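PDB 3TC1: octaprenyl Pyrophosphate Synthase from Helicobacter pylori, which probably catalyses the head-to-tail addition of isopentenyl diphosphate units to an allylic diphosphate, lengthening the chain to the C40 octaprenyl product. Local coordinates for residues 15-20 with 24-29; 30-35 with 90-95; 43-48 with 293-298; 173-176 with 181-184; 225-230 with 270-275. All coordinates share one frame; numbering follows the deposited sequence.

Contact 1. Residues 15-20 with 24-29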
# COMPACT_ATOMS: atom_id res chain seq x y z
N SER B 15 13.70 3.60 14.05
CA SER B 15 13.95 2.29 14.62
C SER B 15 13.14 1.22 13.89
O SER B 15 13.65 0.13 13.61
CB SER B 15 13.59 2.28 16.11
OG SER B 15 14.42 3.17 16.83
N TRP B 16 11.88 1.52 13.59
CA TRP B 16 11.02 0.58 12.90
C TRP B 16 11.54 0.29 11.48
O TRP B 16 11.42 -0.83 10.99
CB TRP B 16 9.58 1.11 12.85
CG TRP B 16 8.86 1.02 14.19
CD1 TRP B 16 9.40 0.64 15.38
CD2 TRP B 16 7.48 1.31 14.44
NE1 TRP B 16 8.43 0.67 16.37
CE2 TRP B 16 7.25 1.08 15.82
CE3 TRP B 16 6.42 1.75 13.64
CZ2 TRP B 16 6.00 1.26 16.41
CZ3 TRP B 16 5.16 1.93 14.23
CH2 TRP B 16 4.97 1.69 15.61
N ILE B 17 12.11 1.30 10.83
CA ILE B 17 12.66 1.10 9.49
C ILE B 17 13.88 0.19 9.60
O ILE B 17 14.07 -0.70 8.77
CB ILE B 17 13.07 2.45 8.83
CG1 ILE B 17 11.82 3.23 8.44
CG2 ILE B 17 13.92 2.19 7.57
CD1 ILE B 17 10.93 2.53 7.45
N LYS B 18 14.70 0.42 10.62
CA LYS B 18 15.89 -0.42 10.81
C LYS B 18 15.50 -1.86 11.13
O LYS B 18 16.25 -2.79 10.83
CB LYS B 18 16.77 0.14 11.93
CG LYS B 18 17.59 1.36 11.54
CD LYS B 18 18.49 1.79 12.69
CE LYS B 18 19.41 2.94 12.30
NZ LYS B 18 18.67 4.18 11.94
N GLU B 19 14.34 -2.05 11.75
CA GLU B 19 13.88 -3.39 12.10
C GLU B 19 13.54 -4.20 10.85
O GLU B 19 13.45 -5.43 10.91
CB GLU B 19 12.66 -3.32 13.02
CG GLU B 19 12.97 -2.68 14.38
CD GLU B 19 11.78 -2.65 15.33
OE1 GLU B 19 10.63 -2.84 14.89
OE2 GLU B 19 12.01 -2.41 16.54
N ILE B 20 13.35 -3.52 9.72
CA ILE B 20 13.03 -4.21 8.48
C ILE B 20 14.31 -4.87 7.95
O ILE B 20 14.27 -5.79 7.13
CB ILE B 20 12.47 -3.23 7.43
CG1 ILE B 20 11.21 -2.56 8.01
CG2 ILE B 20 12.11 -3.96 6.15
CD1 ILE B 20 10.57 -1.55 7.09
N PHE B 24 18.77 -1.53 1.34
CA PHE B 24 18.11 -0.85 0.24
C PHE B 24 17.01 0.07 0.76
O PHE B 24 16.88 1.21 0.31
CB PHE B 24 17.51 -1.86 -0.74
CG PHE B 24 18.52 -2.83 -1.30
CD1 PHE B 24 19.76 -2.39 -1.74
CD2 PHE B 24 18.21 -4.19 -1.41
CE1 PHE B 24 20.68 -3.28 -2.29
CE2 PHE B 24 19.12 -5.09 -1.96
CZ PHE B 24 20.36 -4.63 -2.40
N ILE B 25 16.22 -0.43 1.70
CA ILE B 25 15.15 0.38 2.27
C ILE B 25 15.76 1.53 3.07
O ILE B 25 15.23 2.64 3.07
CB ILE B 25 14.21 -0.49 3.13
CG1 ILE B 25 13.35 -1.36 2.21
CG2 ILE B 25 13.34 0.39 4.03
CD1 ILE B 25 12.47 -2.37 2.93
N ASP B 26 16.88 1.28 3.75
CA ASP B 26 17.53 2.34 4.51
C ASP B 26 17.88 3.48 3.57
O ASP B 26 17.77 4.66 3.93
CB ASP B 26 18.82 1.85 5.17
CG ASP B 26 18.58 0.84 6.28
OD1 ASP B 26 17.48 0.83 6.87
OD2 ASP B 26 19.52 0.07 6.58
N GLU B 27 18.31 3.13 2.36
CA GLU B 27 18.69 4.13 1.37
C GLU B 27 17.47 4.96 0.95
O GLU B 27 17.54 6.18 0.89
CB GLU B 27 19.29 3.44 0.14
CG GLU B 27 19.94 4.39 -0.84
CD GLU B 27 20.41 3.69 -2.10
OE1 GLU B 27 21.06 2.63 -1.99
OE2 GLU B 27 20.12 4.20 -3.21
N LEU B 28 16.37 4.28 0.65
CA LEU B 28 15.15 4.97 0.24
C LEU B 28 14.66 5.90 1.35
O LEU B 28 14.34 7.06 1.12
CB LEU B 28 14.05 3.96 -0.09
CG LEU B 28 14.35 2.93 -1.19
CD1 LEU B 28 13.17 1.97 -1.34
CD2 LEU B 28 14.62 3.65 -2.50
N PHE B 29 14.62 5.36 2.57
CA PHE B 29 14.17 6.13 3.74
C PHE B 29 14.98 7.40 3.99
O PHE B 29 14.43 8.41 4.42
CB PHE B 29 14.22 5.25 4.99
CG PHE B 29 13.75 5.96 6.24
CD1 PHE B 29 12.44 6.42 6.34
CD2 PHE B 29 14.62 6.17 7.30
CE1 PHE B 29 12.01 7.10 7.49
CE2 PHE B 29 14.20 6.84 8.46
CZ PHE B 29 12.89 7.30 8.55
O HOH W 1 16.18 -1.56 7.19
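Ile17 lies over one face of the Phe29 ring. Its CG1 sits 3.9 Å from the ring centroid and 10° from the normal, so a methylene of the longer branch makes a CH-pi contact with the middle of the pi cloud. With CG of Phe29 anti to the backbone N (chi1 -179°), the ring is swung across to helix 3-18 and turns its flat side to the isoleucine. The second branch, Ile17 CG2, is used as well: it meets Ile25 CG2 at 4.0 Å and rests beside Phe29 CB and CG. A beta-branched residue suits this place, since one side chain can fill the groove between two neighbours. A little further on, Ile20 and Ile25 meet at about a right angle, Ile20 CG2 to Ile25 CD1 at 3.6 Å. Together these side chains close the first helical hairpin of the all-alpha polyprenyl synthase fold, in which helix 3-18 is followed after a short connection by helix 23-29. The hairpin also faces the dimer partner: Ile20 O takes a hydrogen bond from Arg136 of the second subunit, and Phe24 stacks on Phe143 of that subunit. On the polar side Asp26 runs alongside Ile17 in the opposite sense, its OD1 3.9 Å from Ile17 CG2, and a water lies 2.8 Å from Ile17 O and 2.7 Å from Asp26 OD1. It can donate to both, although it has more acceptors around it than protons to give. Lys18 NZ stays 6.2 Å from Asp26 OD1, where a weak long-range attraction is possible.

Contact 2. Residues 30-35 with 90-95; sequences SKIGPS and PSINAL
Lys31 and Ile32 of the loop between helices 23-29 and 38-44 pack on Ile92 and Leu95, in the first turn of helix 92-116. This is a loop-on-helix contact of the all-alpha polyprenyl synthase fold, just beyond a small two-stranded hairpin. The lysine uses its aliphatic stem: CB touches Ile92 CD1 at 3.7 Å, and CG meets Leu95 CD1 at 3.8 Å, one side chain lying across the other. A bend at chi2 (-56°) folds the chain so that CB, CG and CD all lie against the leucine methyl, while the ammonium end leads away from the helix, as befits a charge on the exposed side. Ile92 also bends at its second torsion (-60°), which brings CD1 toward the loop, where it meets Ile32 CG1 at 3.8 Å as well as the lysine. Ser91 is the N-cap of the helix. Its OG accepts a weak bond from Ala94 N, and it also pairs with Ala83 O, fastening the helix start to the preceding chain. Between the two segments a water donates to both backbones, to Lys31 O at 2.9 Å and to Pro90 O at 3.0 Å.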
# COMPACT_ATOMS: atom_id res chain seq x y z
N SER B 30 16.29 7.35 3.72
CA SER B 30 17.15 8.51 3.94
C SER B 30 16.81 9.71 3.06
O SER B 30 17.23 10.83 3.35
CB SER B 30 18.62 8.14 3.72
OG SER B 30 18.90 7.93 2.35
N LYS B 31 16.04 9.48 2.00
CA LYS B 31 15.68 10.57 1.10
C LYS B 31 14.35 11.23 1.40
O LYS B 31 13.94 12.16 0.71
CB LYS B 31 15.70 10.09 -0.35
CG LYS B 31 17.11 9.91 -0.89
CD LYS B 31 17.91 11.20 -0.75
CE LYS B 31 19.34 11.01 -1.21
NZ LYS B 31 20.05 9.98 -0.42
N ILE B 32 13.66 10.74 2.44
CA ILE B 32 12.39 11.32 2.84
C ILE B 32 12.73 12.39 3.86
O ILE B 32 13.50 12.16 4.79
CB ILE B 32 11.47 10.28 3.49
CG1 ILE B 32 11.23 9.12 2.51
CG2 ILE B 32 10.13 10.93 3.86
CD1 ILE B 32 10.39 8.01 3.07
N GLY B 33 12.16 13.58 3.69
CA GLY B 33 12.44 14.67 4.60
C GLY B 33 11.57 14.73 5.83
O GLY B 33 10.65 13.92 6.00
N PRO B 34 11.83 15.71 6.71
CA PRO B 34 11.09 15.93 7.96
C PRO B 34 9.61 16.15 7.70
O PRO B 34 9.21 16.51 6.60
CB PRO B 34 11.75 17.17 8.54
CG PRO B 34 12.12 17.94 7.29
CD PRO B 34 12.74 16.84 6.46
N SER B 35 8.81 15.92 8.73
CA SER B 35 7.38 16.11 8.63
C SER B 35 6.97 17.06 9.73
O SER B 35 7.63 17.14 10.77
CB SER B 35 6.65 14.78 8.81
OG SER B 35 5.30 14.99 9.18
N PRO B 90 13.50 16.57 -4.14
CA PRO B 90 13.08 15.52 -5.07
C PRO B 90 12.22 14.47 -4.39
O PRO B 90 12.52 14.05 -3.27
CB PRO B 90 14.40 14.92 -5.56
CG PRO B 90 15.47 15.89 -5.11
CD PRO B 90 14.93 16.43 -3.83
N SER B 91 11.15 14.06 -5.05
CA SER B 91 10.26 13.04 -4.51
C SER B 91 10.96 11.69 -4.58
O SER B 91 11.97 11.52 -5.29
CB SER B 91 8.97 13.00 -5.33
OG SER B 91 9.24 12.72 -6.69
N ILE B 92 10.44 10.72 -3.84
CA ILE B 92 11.03 9.39 -3.84
C ILE B 92 10.93 8.76 -5.23
O ILE B 92 11.85 8.07 -5.67
CB ILE B 92 10.35 8.47 -2.79
CG1 ILE B 92 10.72 8.93 -1.38
CG2 ILE B 92 10.79 7.02 -2.98
CD1 ILE B 92 12.23 8.90 -1.10
N ASN B 93 9.82 9.01 -5.93
CA ASN B 93 9.66 8.45 -7.26
C ASN B 93 10.59 9.12 -8.27
O ASN B 93 10.97 8.52 -9.28
CB ASN B 93 8.20 8.55 -7.74
CG ASN B 93 7.59 9.93 -7.53
OD1 ASN B 93 7.39 10.36 -6.40
ND2 ASN B 93 7.30 10.61 -8.63
N ALA B 94 10.97 10.36 -7.99
CA ALA B 94 11.87 11.09 -8.88
C ALA B 94 13.31 10.60 -8.72
O ALA B 94 14.09 10.61 -9.68
CB ALA B 94 11.80 12.59 -8.59
N LEU B 95 13.65 10.16 -7.51
CA LEU B 95 14.99 9.67 -7.21
C LEU B 95 15.17 8.16 -7.38
O LEU B 95 16.28 7.70 -7.70
CB LEU B 95 15.37 10.05 -5.77
CG LEU B 95 15.46 11.54 -5.41
CD1 LEU B 95 15.60 11.70 -3.91
CD2 LEU B 95 16.64 12.18 -6.14
O HOH W 2 11.56 12.36 -0.93

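Contact 3. Residues 43-48 with 293-298; sequences MLALLN and LILEKL
Ala45 meets Ile294 and Leu295 through a single methyl, and the whole contact is apolar. Its CB points at the start of helix 293-301 and lies 3.4 Å from Leu295 CD2, closer than two methyls usually come, and 3.6 Å from Ile294 CG2. The small side chain thus fits between two larger ones on successive residues of the helix. Ile294 offers its CG2 branch and Leu295 its CD2, and the backbones come as near as 5.9 Å between the CA atoms of Ala45 and Ile294. A second apolar pair lies beside the first: Leu46 CD1 touches Leu295 CD1 at 4.0 Å, the two side chains perpendicular. Leu46 starts out pointing away from the helix, but its torsions (chi1 -80°, chi2 63°) curl CD1 back to it. Its other neighbours include Leu171 and Met174 of helix 152-177. No polar pair links Ala45 or Leu46 to the helix, and the backbone bonds stay within each segment. Leu44 to Leu47 form a type I beta turn, with Leu47 N bonded to Leu44 O at 3.1 Å, and this turn, continuing from the helical residues, sends Ala45 but not Leu46 straight toward helix 293-301. Here aliphatic carbons, mostly methyls, seat a C-terminal helix on an N-terminal turn of the polyprenyl synthase fold, so the fit depends on shape and burial, and the alanine permits so close an approach.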
# COMPACT_ATOMS: atom_id res chain seq x y z
N MET B 43 -2.78 14.45 18.44
CA MET B 43 -2.95 13.29 19.30
C MET B 43 -2.23 13.43 20.64
O MET B 43 -2.79 13.08 21.68
CB MET B 43 -2.43 12.03 18.58
CG MET B 43 -3.20 11.70 17.31
SD MET B 43 -2.29 10.52 16.28
CE MET B 43 -2.78 9.00 17.05
N LEU B 44 -1.00 13.93 20.62
CA LEU B 44 -0.23 14.10 21.85
C LEU B 44 -0.93 15.03 22.83
O LEU B 44 -0.72 14.94 24.03
CB LEU B 44 1.17 14.65 21.54
CG LEU B 44 2.16 13.73 20.83
CD1 LEU B 44 3.37 14.53 20.38
CD2 LEU B 44 2.57 12.61 21.75
N ALA B 45 -1.77 15.92 22.30
CA ALA B 45 -2.50 16.89 23.11
C ALA B 45 -3.50 16.26 24.07
O ALA B 45 -4.00 16.94 24.97
CB ALA B 45 -3.21 17.89 22.20
N LEU B 46 -3.81 14.98 23.87
CA LEU B 46 -4.76 14.30 24.73
C LEU B 46 -4.09 13.70 25.97
O LEU B 46 -4.77 13.31 26.91
CB LEU B 46 -5.50 13.20 23.96
CG LEU B 46 -6.66 13.68 23.08
CD1 LEU B 46 -6.13 14.60 21.99
CD2 LEU B 46 -7.37 12.48 22.47
N LEU B 47 -2.76 13.62 25.95
CA LEU B 47 -2.02 13.06 27.07
C LEU B 47 -2.18 13.90 28.33
O LEU B 47 -2.31 15.12 28.26
CB LEU B 47 -0.54 12.94 26.72
CG LEU B 47 -0.16 11.86 25.70
CD1 LEU B 47 1.29 12.04 25.26
CD2 LEU B 47 -0.37 10.48 26.32
N ASN B 48 -2.17 13.23 29.49
CA ASN B 48 -2.28 13.90 30.78
C ASN B 48 -0.89 14.06 31.38
O ASN B 48 0.04 13.35 31.00
CB ASN B 48 -3.12 13.07 31.77
CG ASN B 48 -4.60 13.13 31.48
OD1 ASN B 48 -5.15 14.20 31.21
ND2 ASN B 48 -5.26 11.98 31.57
N LEU B 293 -5.89 23.31 26.04
CA LEU B 293 -5.32 24.52 25.45
C LEU B 293 -4.58 24.26 24.14
O LEU B 293 -4.65 25.07 23.22
CB LEU B 293 -4.37 25.18 26.45
CG LEU B 293 -4.97 25.55 27.80
CD1 LEU B 293 -3.90 26.16 28.69
CD2 LEU B 293 -6.13 26.51 27.61
N ILE B 294 -3.87 23.13 24.06
CA ILE B 294 -3.12 22.79 22.85
C ILE B 294 -4.05 22.63 21.64
O ILE B 294 -3.79 23.21 20.59
CB ILE B 294 -2.31 21.48 23.04
CG1 ILE B 294 -1.24 21.67 24.12
CG2 ILE B 294 -1.64 21.11 21.73
CD1 ILE B 294 -1.79 21.84 25.52
N LEU B 295 -5.11 21.85 21.80
CA LEU B 295 -6.07 21.64 20.71
C LEU B 295 -6.80 22.90 20.32
O LEU B 295 -7.09 23.12 19.13
CB LEU B 295 -7.09 20.57 21.09
CG LEU B 295 -6.57 19.14 21.24
CD1 LEU B 295 -7.76 18.20 21.39
CD2 LEU B 295 -5.74 18.75 20.02
N GLU B 296 -7.13 23.71 21.32
CA GLU B 296 -7.83 24.96 21.07
C GLU B 296 -6.88 25.88 20.35
O GLU B 296 -7.28 26.59 19.46
CB GLU B 296 -8.37 25.55 22.40
CG GLU B 296 -9.67 24.86 22.84
CD GLU B 296 -10.11 25.19 24.26
OE1 GLU B 296 -9.81 26.31 24.71
OE2 GLU B 296 -10.75 24.34 24.92
N LYS B 297 -5.60 25.80 20.69
CA LYS B 297 -4.56 26.61 20.06
C LYS B 297 -4.45 26.25 18.58
O LYS B 297 -4.45 27.13 17.72
CB LYS B 297 -3.22 26.36 20.76
CG LYS B 297 -2.01 27.09 20.19
CD LYS B 297 -2.07 28.59 20.44
CE LYS B 297 -0.69 29.23 20.29
NZ LYS B 297 -0.07 28.94 18.97
N LEU B 298 -4.37 24.96 18.30
CA LEU B 298 -4.25 24.47 16.93
C LEU B 298 -5.50 24.70 16.08
O LEU B 298 -5.41 24.98 14.89
CB LEU B 298 -3.92 22.97 16.93
CG LEU B 298 -2.58 22.57 17.55
CD1 LEU B 298 -2.52 21.07 17.76
CD2 LEU B 298 -1.44 23.05 16.66

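Contact 4. Residues 173-176 with 181-184; sequences SMAI and DAKI
A helical hairpin with a short connection joins two long helices of the polyprenyl synthase fold, 152-177 and 182-205, and Ala175 and Ala182 touch where the chain reverses. Ala175 CB points into the start of the second helix and sits 3.8 Å from Ala182 CA, with the two CB atoms 4.2 Å apart. Methyl side chains suit this junction, where the CA atoms of Ala175 and Ala182 are 5.1 Å apart, so that little more than a methyl fits between the chains. Ile176 flanks the pair: its CG1 lies beside the backbone N (chi1 -68°), and from there reaches Ala182 CB at 4.2 Å. Other helices pack on the first helix too: Ser173 and Ile176 against Ile123 of helix 121-144, Met174 against Ala59 of helix 53-80. The second helix is begun by Asp181, its N-cap. Ile184 N donates to Asp181 OD1 over 3.1 Å in a fairly straight bond (160° at the hydrogen) that meets the oxygen from above the carboxylate plane, 53° out of it. The Asp181 side chain leaves the backbone away from the first helix, and it is the carbonyl O that comes to 4.2 Å from Ala175 CB. The chemistry divides the work: small aliphatic contacts are consistent with the close spacing of the helices here, while the carboxylate occupies a helix N terminus, whose dipole would tend to favour its negative charge.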
# COMPACT_ATOMS: atom_id res chain seq x y z
N SER B 173 -8.75 7.20 17.98
CA SER B 173 -7.90 6.11 18.42
C SER B 173 -7.08 6.47 19.66
O SER B 173 -6.90 5.63 20.54
CB SER B 173 -6.95 5.69 17.29
OG SER B 173 -7.68 5.13 16.21
N MET B 174 -6.60 7.71 19.74
CA MET B 174 -5.82 8.11 20.91
C MET B 174 -6.74 8.21 22.13
O MET B 174 -6.37 7.84 23.25
CB MET B 174 -5.12 9.45 20.67
CG MET B 174 -4.22 9.89 21.83
SD MET B 174 -2.87 8.74 22.20
CE MET B 174 -1.67 9.28 21.03
N ALA B 175 -7.95 8.70 21.90
CA ALA B 175 -8.93 8.84 22.98
C ALA B 175 -9.24 7.45 23.54
O ALA B 175 -9.33 7.27 24.76
CB ALA B 175 -10.20 9.50 22.45
N ILE B 176 -9.41 6.47 22.65
CA ILE B 176 -9.69 5.10 23.04
C ILE B 176 -8.53 4.57 23.89
O ILE B 176 -8.74 4.04 24.98
CB ILE B 176 -9.84 4.18 21.80
CG1 ILE B 176 -11.12 4.55 21.03
CG2 ILE B 176 -9.88 2.71 22.22
CD1 ILE B 176 -11.28 3.82 19.70
N ASP B 181 -13.24 10.24 26.01
CA ASP B 181 -14.48 10.13 25.27
C ASP B 181 -14.20 10.26 23.82
O ASP B 181 -13.95 11.24 23.37
CB ASP B 181 -15.33 11.27 25.68
CG ASP B 181 -16.68 11.33 25.06
OD1 ASP B 181 -16.90 11.03 23.96
OD2 ASP B 181 -17.56 11.75 25.70
N ALA B 182 -14.29 9.15 23.19
CA ALA B 182 -13.91 8.94 21.86
C ALA B 182 -14.78 9.76 20.94
O ALA B 182 -14.32 10.20 20.00
CB ALA B 182 -13.88 7.61 21.53
N LYS B 183 -16.02 9.90 21.27
CA LYS B 183 -16.98 10.68 20.46
C LYS B 183 -16.62 12.15 20.36
O LYS B 183 -16.65 12.76 19.30
CB LYS B 183 -18.42 10.53 21.00
CG LYS B 183 -19.45 11.25 20.10
CD LYS B 183 -20.85 11.27 20.69
CE LYS B 183 -20.91 12.02 22.04
NZ LYS B 183 -20.65 13.50 21.96
N ILE B 184 -16.25 12.72 21.50
CA ILE B 184 -15.87 14.12 21.57
C ILE B 184 -14.66 14.42 20.69
O ILE B 184 -14.67 15.36 19.90
CB ILE B 184 -15.54 14.55 23.02
CG1 ILE B 184 -16.82 14.55 23.86
CG2 ILE B 184 -14.89 15.92 23.01
CD1 ILE B 184 -16.59 14.90 25.31

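Contact 5. Residues 225-230 with 270-275; sequences TTLPYL and EETLKT
Leu227 and Pro228, in the first turn of helix 227-233, pack on Thr272 and Thr275 of helix 268-286. This is a helix-helix contact in the C-terminal half of the polyprenyl synthase fold, with the side chain of Pro228 about 10 Å from a bound magnesium ion. Apolar contacts carry it. Leu227 has CG anti to the backbone N (chi1 -167°), which carries CD2 out to Thr275, and the two side chains meet tip to tip, CD2 to CG2 at 3.9 Å. Thr272 lies across the proline ring, its CG2 4.2 Å from Pro228 CG and equally far from Leu227 CD2. Proline suits this first turn, where a residue needs no N-H to continue the helix, and the ring gives the threonine a rigid surface. The polar ends of the threonines are satisfied within their own helix, which lets residues of this type serve as apolar partners. Thr272 OG1, though 3.8 Å from Pro228 CA, is hydrogen-bonded to Ile268 O one turn back. Thr275 OG1 donates to Glu271 O at 3.0 Å, and Thr275 N reaches that same oxygen at 3.3 Å from the other face of the carbonyl plane.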
# COMPACT_ATOMS: atom_id res chain seq x y z
N THR B 225 -10.69 20.63 -8.89
CA THR B 225 -11.57 21.79 -8.79
C THR B 225 -11.91 21.97 -7.31
O THR B 225 -12.92 21.46 -6.83
CB THR B 225 -12.88 21.61 -9.60
OG1 THR B 225 -12.56 21.21 -10.94
CG2 THR B 225 -13.65 22.92 -9.64
N THR B 226 -11.06 22.71 -6.61
CA THR B 226 -11.22 22.95 -5.18
C THR B 226 -12.32 23.95 -4.85
O THR B 226 -12.87 24.59 -5.75
CB THR B 226 -9.88 23.41 -4.55
OG1 THR B 226 -9.45 24.61 -5.20
CG2 THR B 226 -8.81 22.34 -4.75
N LEU B 227 -12.64 24.08 -3.57
CA LEU B 227 -13.72 24.99 -3.14
C LEU B 227 -13.69 26.38 -3.77
O LEU B 227 -14.71 26.87 -4.25
CB LEU B 227 -13.74 25.11 -1.61
CG LEU B 227 -15.00 25.78 -1.03
CD1 LEU B 227 -16.25 25.09 -1.58
CD2 LEU B 227 -14.97 25.71 0.49
N PRO B 228 -12.52 27.06 -3.77
CA PRO B 228 -12.49 28.39 -4.38
C PRO B 228 -13.05 28.39 -5.81
O PRO B 228 -13.82 29.27 -6.18
CB PRO B 228 -11.00 28.74 -4.36
CG PRO B 228 -10.52 28.04 -3.12
CD PRO B 228 -11.21 26.70 -3.22
N TYR B 229 -12.66 27.39 -6.60
CA TYR B 229 -13.10 27.28 -7.98
C TYR B 229 -14.58 26.94 -8.07
O TYR B 229 -15.29 27.41 -8.97
CB TYR B 229 -12.26 26.23 -8.71
CG TYR B 229 -10.82 26.66 -8.89
CD1 TYR B 229 -10.44 27.45 -9.98
CD2 TYR B 229 -9.85 26.33 -7.94
CE1 TYR B 229 -9.12 27.90 -10.12
CE2 TYR B 229 -8.53 26.78 -8.08
CZ TYR B 229 -8.18 27.56 -9.16
OH TYR B 229 -6.88 27.99 -9.30
N LEU B 230 -15.05 26.11 -7.14
CA LEU B 230 -16.46 25.73 -7.10
C LEU B 230 -17.33 26.95 -6.78
O LEU B 230 -18.32 27.22 -7.45
CB LEU B 230 -16.67 24.64 -6.05
CG LEU B 230 -16.06 23.29 -6.45
CD1 LEU B 230 -15.86 22.41 -5.23
CD2 LEU B 230 -16.97 22.63 -7.49
N GLU B 270 -12.88 35.38 0.97
CA GLU B 270 -13.58 35.48 2.24
C GLU B 270 -14.67 34.41 2.34
O GLU B 270 -14.90 33.85 3.41
CB GLU B 270 -14.20 36.87 2.42
CG GLU B 270 -15.16 36.98 3.62
CD GLU B 270 -14.45 36.99 4.97
OE1 GLU B 270 -13.61 36.10 5.22
OE2 GLU B 270 -14.76 37.88 5.79
N GLU B 271 -15.33 34.11 1.22
CA GLU B 271 -16.39 33.11 1.23
C GLU B 271 -15.82 31.73 1.57
O GLU B 271 -16.43 30.97 2.32
CB GLU B 271 -17.10 33.07 -0.13
CG GLU B 271 -18.27 32.09 -0.19
CD GLU B 271 -19.05 32.14 -1.50
OE1 GLU B 271 -18.46 32.51 -2.54
OE2 GLU B 271 -20.25 31.81 -1.50
N THR B 272 -14.64 31.43 1.04
CA THR B 272 -13.98 30.16 1.30
C THR B 272 -13.56 30.09 2.76
O THR B 272 -13.77 29.08 3.45
CB THR B 272 -12.73 29.98 0.40
OG1 THR B 272 -13.11 29.99 -0.98
CG2 THR B 272 -12.01 28.67 0.71
N LEU B 273 -12.97 31.18 3.24
CA LEU B 273 -12.50 31.26 4.61
C LEU B 273 -13.63 31.03 5.61
O LEU B 273 -13.47 30.31 6.59
CB LEU B 273 -11.84 32.62 4.86
CG LEU B 273 -11.26 32.89 6.25
CD1 LEU B 273 -10.29 31.78 6.63
CD2 LEU B 273 -10.55 34.24 6.24
N LYS B 274 -14.78 31.64 5.35
CA LYS B 274 -15.94 31.49 6.23
C LYS B 274 -16.43 30.04 6.28
O LYS B 274 -16.91 29.58 7.32
CB LYS B 274 -17.08 32.41 5.79
CG LYS B 274 -16.79 33.89 6.01
CD LYS B 274 -18.00 34.74 5.66
CE LYS B 274 -17.73 36.22 5.87
NZ LYS B 274 -17.46 36.53 7.30
N THR B 275 -16.32 29.33 5.17
CA THR B 275 -16.77 27.94 5.15
C THR B 275 -15.90 27.14 6.12
O THR B 275 -16.40 26.29 6.85
CB THR B 275 -16.65 27.34 3.73
OG1 THR B 275 -17.36 28.19 2.81
CG2 THR B 275 -17.25 25.94 3.68

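In the fold
From the N terminus, contact 1 closes first, a short hairpin of helices 3-18 and 23-29. Contact 2 follows directly and ties the next loop to the start of helix 92-116; the two touch through Leu28 O and Ile92 CD1. Contact 3 opens before contact 2 has closed, so these two cross, and it spans some 245 residues to join the turn after helix 38-44 to helix 293-301. Within that span contact 4 ties helix 152-177 to helix 182-205, and then contact 5 ties helix 227-233 to helix 268-286. Contact 4 abuts contact 3, Met43 O lying 3.5 Å from Met174 CG, whereas contact 5 lies across the chain's centre from contacts 1 and 2.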